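DITP/XTP pyrophosphatase (PDB 6WWD) probably hydrolyses non-canonical purine nucleoside triphosphates such as XTP, dITP and ITP to monophosphate and diphosphate, keeping them out of DNA and RNA. Local coordinates at residues 5-9 with 10-14; 52-55 with 56-60; 82-85 with 86-90; 166-169 with 170-174. All blocks are in the same frame, centred on the assembly; numbering follows the deposited sequence.

Contact 1. Residues 5-9 with 10-14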
ATOM      1  N   VAL D   5     -12.625 -27.081   6.453  1.00 13.26           N
ATOM      2  CA  VAL D   5     -11.597 -26.224   7.036  1.00 15.25           C
ATOM      3  C   VAL D   5     -10.269 -26.537   6.347  1.00 12.29           C
ATOM      4  O   VAL D   5      -9.794 -27.678   6.390  1.00 16.08           O
ATOM      5  CB  VAL D   5     -11.508 -26.387   8.560  1.00 17.31           C
ATOM      6  CG1 VAL D   5     -10.415 -25.480   9.105  1.00 17.64           C
ATOM      7  CG2 VAL D   5     -12.858 -26.052   9.198  1.00 19.49           C
ATOM      8  N   ALA D   6      -9.692 -25.539   5.673  1.00 12.94           N
ATOM      9  CA  ALA D   6      -8.468 -25.722   4.887  1.00 17.88           C
ATOM     10  C   ALA D   6      -7.254 -25.812   5.816  1.00 17.53           C
ATOM     11  O   ALA D   6      -6.347 -24.982   5.816  1.00 18.74           O
ATOM     12  CB  ALA D   6      -8.297 -24.601   3.870  1.00 14.97           C
ATOM     13  N   SER D   7      -7.249 -26.868   6.612  1.00 16.97           N
ATOM     14  CA  SER D   7      -6.200 -27.087   7.591  1.00 19.29           C
ATOM     15  C   SER D   7      -5.984 -28.581   7.754  1.00 18.99           C
ATOM     16  O   SER D   7      -6.902 -29.377   7.537  1.00 15.61           O
ATOM     17  CB  SER D   7      -6.577 -26.465   8.940  1.00 21.40           C
ATOM     18  OG  SER D   7      -5.579 -26.689   9.918  1.00 19.68           O
ATOM     19  N   ARG D   8      -4.756 -28.956   8.119  1.00 18.04           N
ATOM     20  CA  ARG D   8      -4.457 -30.317   8.549  1.00 16.39           C
ATOM     21  C   ARG D   8      -4.347 -30.434  10.063  1.00 21.48           C
ATOM     22  O   ARG D   8      -3.965 -31.495  10.567  1.00 22.17           O
ATOM     23  CB  ARG D   8      -3.158 -30.798   7.909  1.00 20.86           C
ATOM     24  CG  ARG D   8      -3.172 -30.817   6.390  1.00 19.08           C
ATOM     25  CD  ARG D   8      -1.819 -31.230   5.846  1.00 24.55           C
ATOM     26  NE  ARG D   8      -1.937 -31.591   4.445  1.00 25.30           N
ATOM     27  CZ  ARG D   8      -2.003 -30.707   3.448  1.00 30.17           C
ATOM     28  NH1 ARG D   8      -1.936 -29.401   3.694  1.00 22.62           N
ATOM     29  NH2 ARG D   8      -2.122 -31.135   2.197  1.00 31.80           N
ATOM     30  N   ASN D   9      -4.619 -29.352  10.795  1.00 23.38           N
ATOM     31  CA  ASN D   9      -4.516 -29.341  12.248  1.00 16.41           C
ATOM     32  C   ASN D   9      -5.868 -29.645  12.884  1.00 24.05           C
ATOM     33  O   ASN D   9      -6.767 -28.784  12.843  1.00 17.95           O
ATOM     34  CB  ASN D   9      -4.005 -27.990  12.719  1.00 23.49           C
ATOM     35  CG  ASN D   9      -3.812 -27.920  14.219  1.00 20.64           C
ATOM     36  OD1 ASN D   9      -4.224 -28.817  14.964  1.00 19.20           O
ATOM     37  ND2 ASN D   9      -3.183 -26.836  14.675  1.00 22.70           N
ATOM     38  N   PRO D  10      -6.054 -30.812  13.512  1.00 18.02           N
ATOM     39  CA  PRO D  10      -7.350 -31.084  14.145  1.00 18.87           C
ATOM     40  C   PRO D  10      -7.717 -30.097  15.242  1.00 25.17           C
ATOM     41  O   PRO D  10      -8.910 -29.836  15.440  1.00 23.09           O
ATOM     42  CB  PRO D  10      -7.181 -32.512  14.689  1.00 22.05           C
ATOM     43  CG  PRO D  10      -6.121 -33.127  13.790  1.00 19.81           C
ATOM     44  CD  PRO D  10      -5.162 -31.986  13.541  1.00 19.43           C
ATOM     45  N   LYS D  11      -6.734 -29.494  15.921  1.00 22.98           N
ATOM     46  CA  LYS D  11      -7.040 -28.510  16.954  1.00 26.28           C
ATOM     47  C   LYS D  11      -7.789 -27.311  16.392  1.00 26.10           C
ATOM     48  O   LYS D  11      -8.647 -26.737  17.071  1.00 28.49           O
ATOM     49  CB  LYS D  11      -5.747 -28.056  17.638  1.00 24.97           C
ATOM     50  CG  LYS D  11      -5.339 -28.960  18.776  1.00 25.99           C
ATOM     51  CD  LYS D  11      -6.443 -28.968  19.824  1.00 31.81           C
ATOM     52  CE  LYS D  11      -6.325 -30.117  20.798  1.00 29.01           C
ATOM     53  NZ  LYS D  11      -6.788 -31.438  20.241  1.00 27.64           N
ATOM     54  N   LYS D  12      -7.474 -26.916  15.161  1.00 25.78           N
ATOM     55  CA  LYS D  12      -8.166 -25.798  14.538  1.00 28.56           C
ATOM     56  C   LYS D  12      -9.639 -26.117  14.318  1.00 27.02           C
ATOM     57  O   LYS D  12     -10.513 -25.287  14.589  1.00 26.13           O
ATOM     58  CB  LYS D  12      -7.486 -25.467  13.218  1.00 26.87           C
ATOM     59  CG  LYS D  12      -7.672 -24.068  12.752  1.00 29.33           C
ATOM     60  CD  LYS D  12      -6.339 -23.534  12.257  1.00 35.57           C
ATOM     61  CE  LYS D  12      -5.851 -22.378  13.143  1.00 44.83           C
ATOM     62  NZ  LYS D  12      -4.706 -21.615  12.551  1.00 45.09           N
ATOM     63  N   LEU D  13      -9.932 -27.315  13.825  1.00 25.79           N
ATOM     64  CA  LEU D  13     -11.320 -27.688  13.607  1.00 26.21           C
ATOM     65  C   LEU D  13     -12.065 -27.781  14.933  1.00 26.04           C
ATOM     66  O   LEU D  13     -13.248 -27.435  15.009  1.00 26.65           O
ATOM     67  CB  LEU D  13     -11.398 -28.989  12.806  1.00 21.20           C
ATOM     68  CG  LEU D  13     -11.071 -28.830  11.312  1.00 21.62           C
ATOM     69  CD1 LEU D  13      -9.582 -28.729  11.036  1.00 19.93           C
ATOM     70  CD2 LEU D  13     -11.648 -29.980  10.505  1.00 20.80           C
ATOM     71  N   ALA D  14     -11.387 -28.254  15.984  1.00 26.06           N
ATOM     72  CA  ALA D  14     -12.014 -28.352  17.298  1.00 27.74           C
ATOM     73  C   ALA D  14     -12.452 -26.984  17.799  1.00 35.78           C
ATOM     74  O   ALA D  14     -13.534 -26.846  18.378  1.00 34.47           O
ATOM     75  CB  ALA D  14     -11.053 -28.994  18.297  1.00 29.96           C
TER
HETATM   76  O   HOH W   1      -3.294 -24.611  12.711  1.00 32.50           O

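Contact 2. Residues 52-55 with 56-60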
ATOM      1  N   ASN D  52      -4.491 -13.882   1.040  1.00 14.51           N
ATOM      2  CA  ASN D  52      -4.019 -15.253   1.017  1.00 14.13           C
ATOM      3  C   ASN D  52      -5.003 -16.195   1.689  1.00 11.64           C
ATOM      4  O   ASN D  52      -5.156 -17.330   1.240  1.00 14.87           O
ATOM      5  CB  ASN D  52      -2.631 -15.332   1.644  1.00 15.46           C
ATOM      6  CG  ASN D  52      -1.535 -15.027   0.633  1.00 17.08           C
ATOM      7  OD1 ASN D  52      -1.150 -15.895  -0.140  1.00 20.14           O
ATOM      8  ND2 ASN D  52      -1.054 -13.775   0.608  1.00 15.10           N
ATOM      9  N   ALA D  53      -5.705 -15.745   2.727  1.00  9.92           N
ATOM     10  CA  ALA D  53      -6.749 -16.593   3.286  1.00 11.19           C
ATOM     11  C   ALA D  53      -7.838 -16.832   2.252  1.00 12.94           C
ATOM     12  O   ALA D  53      -8.315 -17.958   2.099  1.00 11.07           O
ATOM     13  CB  ALA D  53      -7.334 -15.979   4.562  1.00 12.93           C
ATOM     14  N   LEU D  54      -8.193 -15.789   1.486  1.00 11.67           N
ATOM     15  CA  LEU D  54      -9.203 -15.941   0.442  1.00 17.24           C
ATOM     16  C   LEU D  54      -8.737 -16.894  -0.653  1.00 14.37           C
ATOM     17  O   LEU D  54      -9.518 -17.720  -1.135  1.00 14.76           O
ATOM     18  CB  LEU D  54      -9.563 -14.574  -0.153  1.00 13.22           C
ATOM     19  CG  LEU D  54     -10.657 -13.843   0.616  1.00 17.97           C
ATOM     20  CD1 LEU D  54     -10.779 -12.372   0.129  1.00 14.20           C
ATOM     21  CD2 LEU D  54     -11.985 -14.604   0.440  1.00 15.88           C
ATOM     22  N   ILE D  55      -7.476 -16.788  -1.071  1.00 12.61           N
ATOM     23  CA  ILE D  55      -6.984 -17.711  -2.089  1.00 17.13           C
ATOM     24  C   ILE D  55      -7.150 -19.151  -1.618  1.00 13.07           C
ATOM     25  O   ILE D  55      -7.628 -20.014  -2.364  1.00 14.33           O
ATOM     26  CB  ILE D  55      -5.522 -17.394  -2.453  1.00 19.66           C
ATOM     27  CG1 ILE D  55      -5.438 -16.082  -3.239  1.00 18.75           C
ATOM     28  CG2 ILE D  55      -4.943 -18.541  -3.284  1.00 18.02           C
ATOM     29  CD1 ILE D  55      -4.011 -15.586  -3.424  1.00 21.97           C
ATOM     30  N   LYS D  56      -6.799 -19.426  -0.361  1.00 13.48           N
ATOM     31  CA  LYS D  56      -6.902 -20.795   0.139  1.00 15.32           C
ATOM     32  C   LYS D  56      -8.352 -21.260   0.227  1.00 16.92           C
ATOM     33  O   LYS D  56      -8.653 -22.418  -0.085  1.00 17.17           O
ATOM     34  CB  LYS D  56      -6.225 -20.912   1.499  1.00 15.34           C
ATOM     35  CG  LYS D  56      -4.771 -21.306   1.381  1.00 27.90           C
ATOM     36  CD  LYS D  56      -3.868 -20.532   2.313  1.00 26.84           C
ATOM     37  CE  LYS D  56      -4.258 -20.707   3.748  1.00 24.62           C
ATOM     38  NZ  LYS D  56      -3.126 -20.318   4.621  1.00 20.88           N
ATOM     39  N   ALA D  57      -9.265 -20.384   0.651  1.00 10.89           N
ATOM     40  CA  ALA D  57     -10.655 -20.810   0.778  1.00 14.32           C
ATOM     41  C   ALA D  57     -11.291 -21.055  -0.585  1.00 12.90           C
ATOM     42  O   ALA D  57     -12.046 -22.031  -0.750  1.00 11.54           O
ATOM     43  CB  ALA D  57     -11.461 -19.784   1.586  1.00 11.28           C
ATOM     44  N   ARG D  58     -11.002 -20.191  -1.578  1.00 13.42           N
ATOM     45  CA  ARG D  58     -11.525 -20.418  -2.928  1.00 12.57           C
ATOM     46  C   ARG D  58     -11.090 -21.778  -3.445  1.00 14.68           C
ATOM     47  O   ARG D  58     -11.880 -22.518  -4.048  1.00 14.36           O
ATOM     48  CB  ARG D  58     -11.022 -19.352  -3.901  1.00 14.33           C
ATOM     49  CG  ARG D  58     -11.517 -17.962  -3.667  1.00 17.93           C
ATOM     50  CD  ARG D  58     -11.036 -17.022  -4.753  1.00 18.62           C
ATOM     51  NE  ARG D  58     -11.291 -15.643  -4.351  1.00 19.30           N
ATOM     52  CZ  ARG D  58     -10.347 -14.744  -4.119  1.00 18.25           C
ATOM     53  NH1 ARG D  58      -9.067 -15.060  -4.278  1.00 17.76           N
ATOM     54  NH2 ARG D  58     -10.688 -13.519  -3.743  1.00 21.18           N
ATOM     55  N   GLU D  59      -9.820 -22.108  -3.236  1.00 15.07           N
ATOM     56  CA  GLU D  59      -9.294 -23.387  -3.683  1.00 18.34           C
ATOM     57  C   GLU D  59     -10.019 -24.542  -3.012  1.00 18.08           C
ATOM     58  O   GLU D  59     -10.333 -25.545  -3.659  1.00 18.16           O
ATOM     59  CB  GLU D  59      -7.797 -23.445  -3.401  1.00 16.32           C
ATOM     60  CG  GLU D  59      -6.960 -22.719  -4.421  1.00 17.39           C
ATOM     61  CD  GLU D  59      -7.013 -23.404  -5.784  1.00 29.94           C
ATOM     62  OE1 GLU D  59      -6.589 -24.574  -5.879  1.00 33.45           O
ATOM     63  OE2 GLU D  59      -7.475 -22.780  -6.755  1.00 34.24           O
ATOM     64  N   GLY D  60     -10.293 -24.415  -1.714  1.00 16.14           N
ATOM     65  CA  GLY D  60     -11.042 -25.451  -1.024  1.00 15.34           C
ATOM     66  C   GLY D  60     -12.416 -25.678  -1.631  1.00 17.30           C
ATOM     67  O   GLY D  60     -12.842 -26.821  -1.820  1.00 18.55           O
TER

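Contact 3. Residues 82-85 with 86-90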
ATOM      1  N   TRP D  82       5.445  -4.104   6.043  1.00 13.46           N
ATOM      2  CA  TRP D  82       4.466  -5.045   6.573  1.00 10.31           C
ATOM      3  C   TRP D  82       4.785  -6.497   6.244  1.00 12.60           C
ATOM      4  O   TRP D  82       3.963  -7.376   6.513  1.00 15.38           O
ATOM      5  CB  TRP D  82       3.043  -4.638   6.157  1.00 12.82           C
ATOM      6  CG  TRP D  82       2.695  -3.412   6.973  1.00 13.87           C
ATOM      7  CD1 TRP D  82       2.311  -3.392   8.284  1.00 15.40           C
ATOM      8  CD2 TRP D  82       2.811  -2.042   6.574  1.00 20.03           C
ATOM      9  NE1 TRP D  82       2.138  -2.102   8.717  1.00 25.07           N
ATOM     10  CE2 TRP D  82       2.435  -1.251   7.686  1.00 20.89           C
ATOM     11  CE3 TRP D  82       3.147  -1.408   5.374  1.00 19.73           C
ATOM     12  CZ2 TRP D  82       2.407   0.139   7.641  1.00 25.49           C
ATOM     13  CZ3 TRP D  82       3.140  -0.020   5.335  1.00 30.99           C
ATOM     14  CH2 TRP D  82       2.764   0.737   6.459  1.00 35.94           C
ATOM     15  N   MET D  83       5.988  -6.783   5.742  1.00  9.47           N
ATOM     16  CA  MET D  83       6.553  -8.121   5.851  1.00 10.62           C
ATOM     17  C   MET D  83       7.028  -8.321   7.301  1.00 10.05           C
ATOM     18  O   MET D  83       7.080  -7.372   8.073  1.00 12.14           O
ATOM     19  CB  MET D  83       7.688  -8.300   4.836  1.00  8.84           C
ATOM     20  CG  MET D  83       7.278  -8.054   3.365  1.00  9.82           C
ATOM     21  SD  MET D  83       5.904  -9.120   2.842  1.00 11.48           S
ATOM     22  CE  MET D  83       6.789 -10.674   2.627  1.00 10.59           C
ATOM     23  N   PRO D  84       7.370  -9.550   7.718  1.00 10.62           N
ATOM     24  CA  PRO D  84       7.434 -10.844   7.031  1.00 10.89           C
ATOM     25  C   PRO D  84       6.134 -11.276   6.359  1.00 10.47           C
ATOM     26  O   PRO D  84       6.221 -12.045   5.420  1.00  9.99           O
ATOM     27  CB  PRO D  84       7.802 -11.814   8.156  1.00 10.01           C
ATOM     28  CG  PRO D  84       8.561 -10.985   9.126  1.00 11.51           C
ATOM     29  CD  PRO D  84       7.815  -9.671   9.121  1.00 12.35           C
ATOM     30  N   GLY D  85       4.981 -10.786   6.814  1.00 11.09           N
ATOM     31  CA  GLY D  85       3.741 -11.076   6.103  1.00 10.23           C
ATOM     32  C   GLY D  85       3.502 -12.572   6.058  1.00 11.43           C
ATOM     33  O   GLY D  85       3.749 -13.286   7.032  1.00 13.70           O
ATOM     34  N   VAL D  86       3.039 -13.071   4.906  1.00 12.46           N
ATOM     35  CA  VAL D  86       2.716 -14.494   4.794  1.00 14.23           C
ATOM     36  C   VAL D  86       3.961 -15.359   4.668  1.00 14.70           C
ATOM     37  O   VAL D  86       3.843 -16.596   4.660  1.00 16.32           O
ATOM     38  CB  VAL D  86       1.722 -14.743   3.639  1.00 15.79           C
ATOM     39  CG1 VAL D  86       0.470 -13.858   3.811  1.00 15.85           C
ATOM     40  CG2 VAL D  86       2.373 -14.510   2.292  1.00 15.73           C
ATOM     41  N   LEU D  87       5.155 -14.752   4.639  1.00 13.11           N
ATOM     42  CA  LEU D  87       6.411 -15.482   4.781  1.00 14.53           C
ATOM     43  C   LEU D  87       6.911 -15.528   6.233  1.00 15.72           C
ATOM     44  O   LEU D  87       8.060 -15.934   6.467  1.00 15.05           O
ATOM     45  CB  LEU D  87       7.493 -14.874   3.881  1.00 12.82           C
ATOM     46  CG  LEU D  87       7.443 -15.272   2.398  1.00 18.72           C
ATOM     47  CD1 LEU D  87       6.292 -14.602   1.733  1.00 17.11           C
ATOM     48  CD2 LEU D  87       8.722 -14.886   1.673  1.00 19.75           C
ATOM     49  N   SER D  88       6.063 -15.169   7.208  1.00 12.94           N
ATOM     50  CA  SER D  88       6.501 -15.106   8.609  1.00 13.68           C
ATOM     51  C   SER D  88       7.144 -16.408   9.081  1.00 14.28           C
ATOM     52  O   SER D  88       8.206 -16.398   9.716  1.00 15.24           O
ATOM     53  CB  SER D  88       5.313 -14.763   9.511  1.00 12.87           C
ATOM     54  OG  SER D  88       4.987 -13.401   9.388  1.00 13.38           O
ATOM     55  N   ALA D  89       6.512 -17.539   8.785  1.00 16.20           N
ATOM     56  CA  ALA D  89       6.980 -18.834   9.272  1.00 18.46           C
ATOM     57  C   ALA D  89       8.235 -19.316   8.557  1.00 18.84           C
ATOM     58  O   ALA D  89       8.857 -20.276   9.021  1.00 20.77           O
ATOM     59  CB  ALA D  89       5.867 -19.883   9.126  1.00 21.01           C
ATOM     60  N   ARG D  90       8.622 -18.690   7.455  1.00 17.47           N
ATOM     61  CA  ARG D  90       9.827 -19.083   6.742  1.00 19.17           C
ATOM     62  C   ARG D  90      10.676 -17.861   6.407  1.00 17.44           C
ATOM     63  O   ARG D  90      11.314 -17.785   5.354  1.00 17.40           O
ATOM     64  CB  ARG D  90       9.473 -19.896   5.494  1.00 19.80           C
ATOM     65  CG  ARG D  90       8.605 -19.191   4.457  1.00 22.50           C
ATOM     66  CD  ARG D  90       8.167 -20.171   3.369  1.00 27.22           C
ATOM     67  NE  ARG D  90       7.769 -19.523   2.118  1.00 28.54           N
ATOM     68  CZ  ARG D  90       6.584 -18.942   1.894  1.00 36.08           C
ATOM     69  NH1 ARG D  90       5.654 -18.892   2.851  1.00 30.38           N
ATOM     70  NH2 ARG D  90       6.326 -18.394   0.706  1.00 27.53           N
TER

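Contact 4. Residues 166-169 with 170-174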
ATOM      1  N   GLY D 166       2.747  -1.790  27.097  1.00 26.35           N
ATOM      2  CA  GLY D 166       3.726  -2.219  28.077  1.00 25.62           C
ATOM      3  C   GLY D 166       5.081  -2.319  27.410  1.00 23.60           C
ATOM      4  O   GLY D 166       5.234  -2.039  26.217  1.00 22.40           O
ATOM      5  N   LEU D 167       6.070  -2.727  28.201  1.00 23.33           N
ATOM      6  CA  LEU D 167       7.431  -2.956  27.731  1.00 22.41           C
ATOM      7  C   LEU D 167       7.755  -4.434  27.599  1.00 21.14           C
ATOM      8  O   LEU D 167       8.755  -4.781  26.956  1.00 22.43           O
ATOM      9  CB  LEU D 167       8.452  -2.301  28.689  1.00 21.59           C
ATOM     10  CG  LEU D 167       8.329  -0.788  28.914  1.00 22.06           C
ATOM     11  CD1 LEU D 167       9.363  -0.265  29.929  1.00 24.24           C
ATOM     12  CD2 LEU D 167       8.422  -0.031  27.591  1.00 22.07           C
ATOM     13  N   ARG D 168       6.935  -5.306  28.179  1.00 22.49           N
ATOM     14  CA  ARG D 168       7.193  -6.736  28.148  1.00 22.33           C
ATOM     15  C   ARG D 168       6.861  -7.329  26.788  1.00 21.44           C
ATOM     16  O   ARG D 168       6.007  -6.813  26.054  1.00 21.53           O
ATOM     17  CB  ARG D 168       6.382  -7.450  29.219  1.00 24.21           C
ATOM     18  CG  ARG D 168       6.799  -7.142  30.652  1.00 29.00           C
ATOM     19  CD  ARG D 168       5.842  -7.832  31.599  1.00 31.99           C
ATOM     20  NE  ARG D 168       4.520  -7.223  31.524  1.00 37.94           N
ATOM     21  CZ  ARG D 168       3.398  -7.841  31.870  1.00 40.39           C
ATOM     22  NH1 ARG D 168       3.432  -9.117  32.245  1.00 37.20           N
ATOM     23  NH2 ARG D 168       2.237  -7.206  31.781  1.00 35.31           N
ATOM     24  N   THR D 169       7.570  -8.404  26.444  1.00 20.63           N
ATOM     25  CA  THR D 169       7.308  -9.138  25.217  1.00 21.09           C
ATOM     26  C   THR D 169       6.165 -10.123  25.416  1.00 21.37           C
ATOM     27  O   THR D 169       5.792 -10.458  26.542  1.00 22.81           O
ATOM     28  CB  THR D 169       8.539  -9.903  24.744  1.00 18.54           C
ATOM     29  OG1 THR D 169       8.791 -11.001  25.629  1.00 19.85           O
ATOM     30  CG2 THR D 169       9.745  -8.991  24.673  1.00 17.78           C
ATOM     31  N   ALA D 170       5.623 -10.608  24.294  1.00 21.06           N
ATOM     32  CA  ALA D 170       4.535 -11.574  24.377  1.00 23.84           C
ATOM     33  C   ALA D 170       4.972 -12.804  25.159  1.00 26.71           C
ATOM     34  O   ALA D 170       4.189 -13.361  25.936  1.00 24.69           O
ATOM     35  CB  ALA D 170       4.042 -11.961  22.985  1.00 21.97           C
ATOM     36  N   ALA D 171       6.229 -13.226  24.986  1.00 22.84           N
ATOM     37  CA  ALA D 171       6.745 -14.363  25.739  1.00 27.15           C
ATOM     38  C   ALA D 171       6.941 -14.059  27.220  1.00 30.29           C
ATOM     39  O   ALA D 171       7.083 -14.997  28.009  1.00 33.02           O
ATOM     40  CB  ALA D 171       8.065 -14.843  25.135  1.00 25.34           C
ATOM     41  N   GLU D 172       6.956 -12.784  27.626  1.00 25.13           N
ATOM     42  CA  GLU D 172       7.068 -12.467  29.047  1.00 24.56           C
ATOM     43  C   GLU D 172       5.734 -12.437  29.769  1.00 34.33           C
ATOM     44  O   GLU D 172       5.724 -12.382  31.002  1.00 37.01           O
ATOM     45  CB  GLU D 172       7.751 -11.114  29.261  1.00 24.65           C
ATOM     46  CG  GLU D 172       9.257 -11.132  29.112  1.00 25.00           C
ATOM     47  CD  GLU D 172       9.868  -9.753  29.279  1.00 25.34           C
ATOM     48  OE1 GLU D 172       9.447  -8.820  28.573  1.00 22.42           O
ATOM     49  OE2 GLU D 172      10.775  -9.592  30.107  1.00 35.54           O
ATOM     50  N   LEU D 173       4.617 -12.500  29.055  1.00 39.11           N
ATOM     51  CA  LEU D 173       3.335 -12.411  29.734  1.00 44.66           C
ATOM     52  C   LEU D 173       3.064 -13.716  30.471  1.00 49.02           C
ATOM     53  O   LEU D 173       3.319 -14.805  29.952  1.00 42.00           O
ATOM     54  CB  LEU D 173       2.223 -12.093  28.726  1.00 38.68           C
ATOM     55  CG  LEU D 173       2.387 -10.763  27.972  1.00 35.32           C
ATOM     56  CD1 LEU D 173       1.177 -10.430  27.108  1.00 35.68           C
ATOM     57  CD2 LEU D 173       2.685  -9.616  28.935  1.00 43.70           C
ATOM     58  N   THR D 174       2.550 -13.596  31.700  1.00 53.92           N
ATOM     59  CA  THR D 174       2.219 -14.751  32.522  1.00 54.44           C
ATOM     60  C   THR D 174       0.904 -15.388  32.081  1.00 54.23           C
ATOM     61  O   THR D 174       0.034 -14.711  31.527  1.00 54.31           O
ATOM     62  CB  THR D 174       2.131 -14.346  33.987  1.00 53.30           C
ATOM     63  OG1 THR D 174       1.020 -13.460  34.163  1.00 52.93           O
ATOM     64  CG2 THR D 174       3.416 -13.653  34.419  1.00 51.64           C
TER
HETATM   65  O   HOH W   2      10.907  -7.236  27.450  1.00 33.50           O

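Contact 1. Residues 5-9 with 10-14
N9 meets K11 as the N-cap of helix 10-22, and the bond from K11 N to N9 OD1 closes an Asx turn at the end of the loop that leads out of strand 2-5. From the backbone outward, N9 CB lies 4.3 Å from K12 CB. CG is anti to the backbone N (chi1 -177°), which brings the amide to K11 N. OD1 then receives K11 N at 2.8 Å, with the donor raised 45° out of the carbonyl plane and so not on a lone pair; the same oxygen rests 3.2 Å from K11 CB. ND2, the other branch, turns to a water. The backbone oxygen of N9 adds a weak bond from K12 N (3.1 Å, 133° at the hydrogen), and L13 CD1 packs against this oxygen. Two residues earlier S7 forms an ST turn: its OG accepts the N9 backbone N at 3.0 Å, which ties the residue before the helix back to the loop. V5 and L13 pass alongside with their chains pointing opposite ways, V5 CB 3.7 Å from L13 CG, so the buried end of the strand is joined to the helix by apolar contact. S7 to K12 are all predicted to bind substrate, so the cap and the ST turn lie within the predicted site. R8 extends away to a salt bridge with E41. K12 NZ makes a long, weak ion pair with D71 and a weak bond, at 3.3 Å, to the water that N9 ND2 holds at 3.0 Å.

Contact 2. Residues 52-55 with 56-60
K56 opens the second half of this turn-to-turn contact within helix 49-64 by giving its backbone N to N52 O at 3.1 Å, the first of four consecutive i to i+4 alpha-helical bonds. Its side chain is bent at chi2 (138°) and chi3, which brings CD to 3.6 Å from N52 O and turns the amine back along the preceding helical turn. NZ ends among acceptors outside the helix segment: it forms salt bridges with E44 and D72 and a hydrogen bond to D71 O. A57 follows, bonded from its N to A53 O at 3.0 Å, and its methyl faces that carbonyl and the next while packing on strands 67-77 and 118-128. R58 makes the straightest bond of the four, N to L54 O at 2.9 Å with 172° at the hydrogen. Its chain runs extended from CG to NE, and CG touches L54 O on the way. The guanidinium then lies with one face over L54 CB, which stands 3.8 Å above the plane and offset toward the rim. I55 CG1 approaches NH1 obliquely at 3.9 Å. E59 gives the fourth bond across the two segments, N to I55 O at 3.2 Å, and its CG leans on the same oxygen. G60 N to K56 O continues the pattern. The two cationic side chains serve different faces of the helix: R58 NE bridges to E134 of strand 134-145, while K56 NZ lies beside E44 and D72, a predicted magnesium ligand and proton acceptor, where its charge would probably offset part of the negative charge gathered there.

Contact 3. Residues 82-85 with 86-90
G85 O is gripped twice by S88. The hydroxyl OG donates to it at 2.7 Å in the carbonyl plane and on a lone pair, with a C=O...O angle of 145°. S88 N comes in at 3.0 Å from well above that plane, 52° out of it. Because OG is turned beside its own backbone N (chi1 -75°), both donors of one residue reach the same oxygen. The N bond closes a type I turn from G85 to S88, which overlaps a type II' turn from P84 to L87 closed by L87 N to P84 O at 3.0 Å. G85, with positive phi, occupies the second position of the II' turn. A cis peptide precedes P84, whose CB packs 3.5 Å from S88 OG. M83 CE, carried by a chain bent at chi2 and chi3, meets L87 CD1 at 4.1 Å. S88 OG also accepts L75 N, and S88 O receives the hydroxyl of Y157, a predicted substrate-binding residue. The overlapping turns begin within the short, weakly bonded strand 84-85, which pairs antiparallel with strand 67-77; V86 packs on F49 and N52 of helix 49-64, and L87 touches L80 of a third subunit.

Contact 4. Residues 166-169 with 170-174
T169 and E172 are joined across a tight turn, in which T169 O accepts E172 N (i to i+3) while A170 and A171 take up helical backbone angles. Two side-chain bonds between the same residues resemble a capping box, though no regular helix follows. In one direction T169 N gives its hydrogen to E172 OE1 at 2.9 Å with 160° at the hydrogen, and OE1 uses its anti lone pair, away from the other oxygen. In the other, E172 N reaches T169 OG1 at 3.2 Å, a weak bond. E172 N is held more closely by the backbone oxygen of T169, at 2.8 Å, although it sits 63° above that carbonyl plane. The torsions account for the fit: T169 OG1 lies between its backbone N and carbonyl carbon (chi1 71°), facing the turn, while the E172 chain beyond CG is extended and carries the carboxylate back to the start. E172 CG packs against T169 OG1 as it passes. The hydroxyl also bonds A150 O, which links the turn to A150. R168 lies beside this pair: its CB is 3.4 Å from E172 OE1, but the chain bends at chi3, leaving NE 6.0 Å from E172 OE1, and NH1 makes a salt bridge with E177. These residues belong to the loop between strand 161-163 and helix 184-198. There A170 and A171 touch D158, and L173 lies near R184, which places the turn beside residues predicted to bind substrate. L173 runs roughly perpendicular to R168 and sets CD2 over the centre of the guanidinium, 3.4 Å above its plane.

How the contacts relate
The four contacts follow one another along the chain without overlap. Contacts 2 and 3 meet directly, N52 ND2 of helix 49-64 packing on V86 CG1 at 3.5 Å. Contact 1, at the start of helix 10-22, comes within about 5 Å of contact 2 between nearest atoms without touching it. Strand 67-77 runs beside these three, and the side chain of its D72 lies about 3 Å from those of K56 and V86 and about 8 Å from that of K12. Contact 4 stands apart, its centre about 33 Å from that of contact 2, on the opposite side of the chain's centre. The predicted substrate-binding residues at or near contacts 1, 3 and 4 are consistent with a nucleotide site that draws on separate parts of the chain.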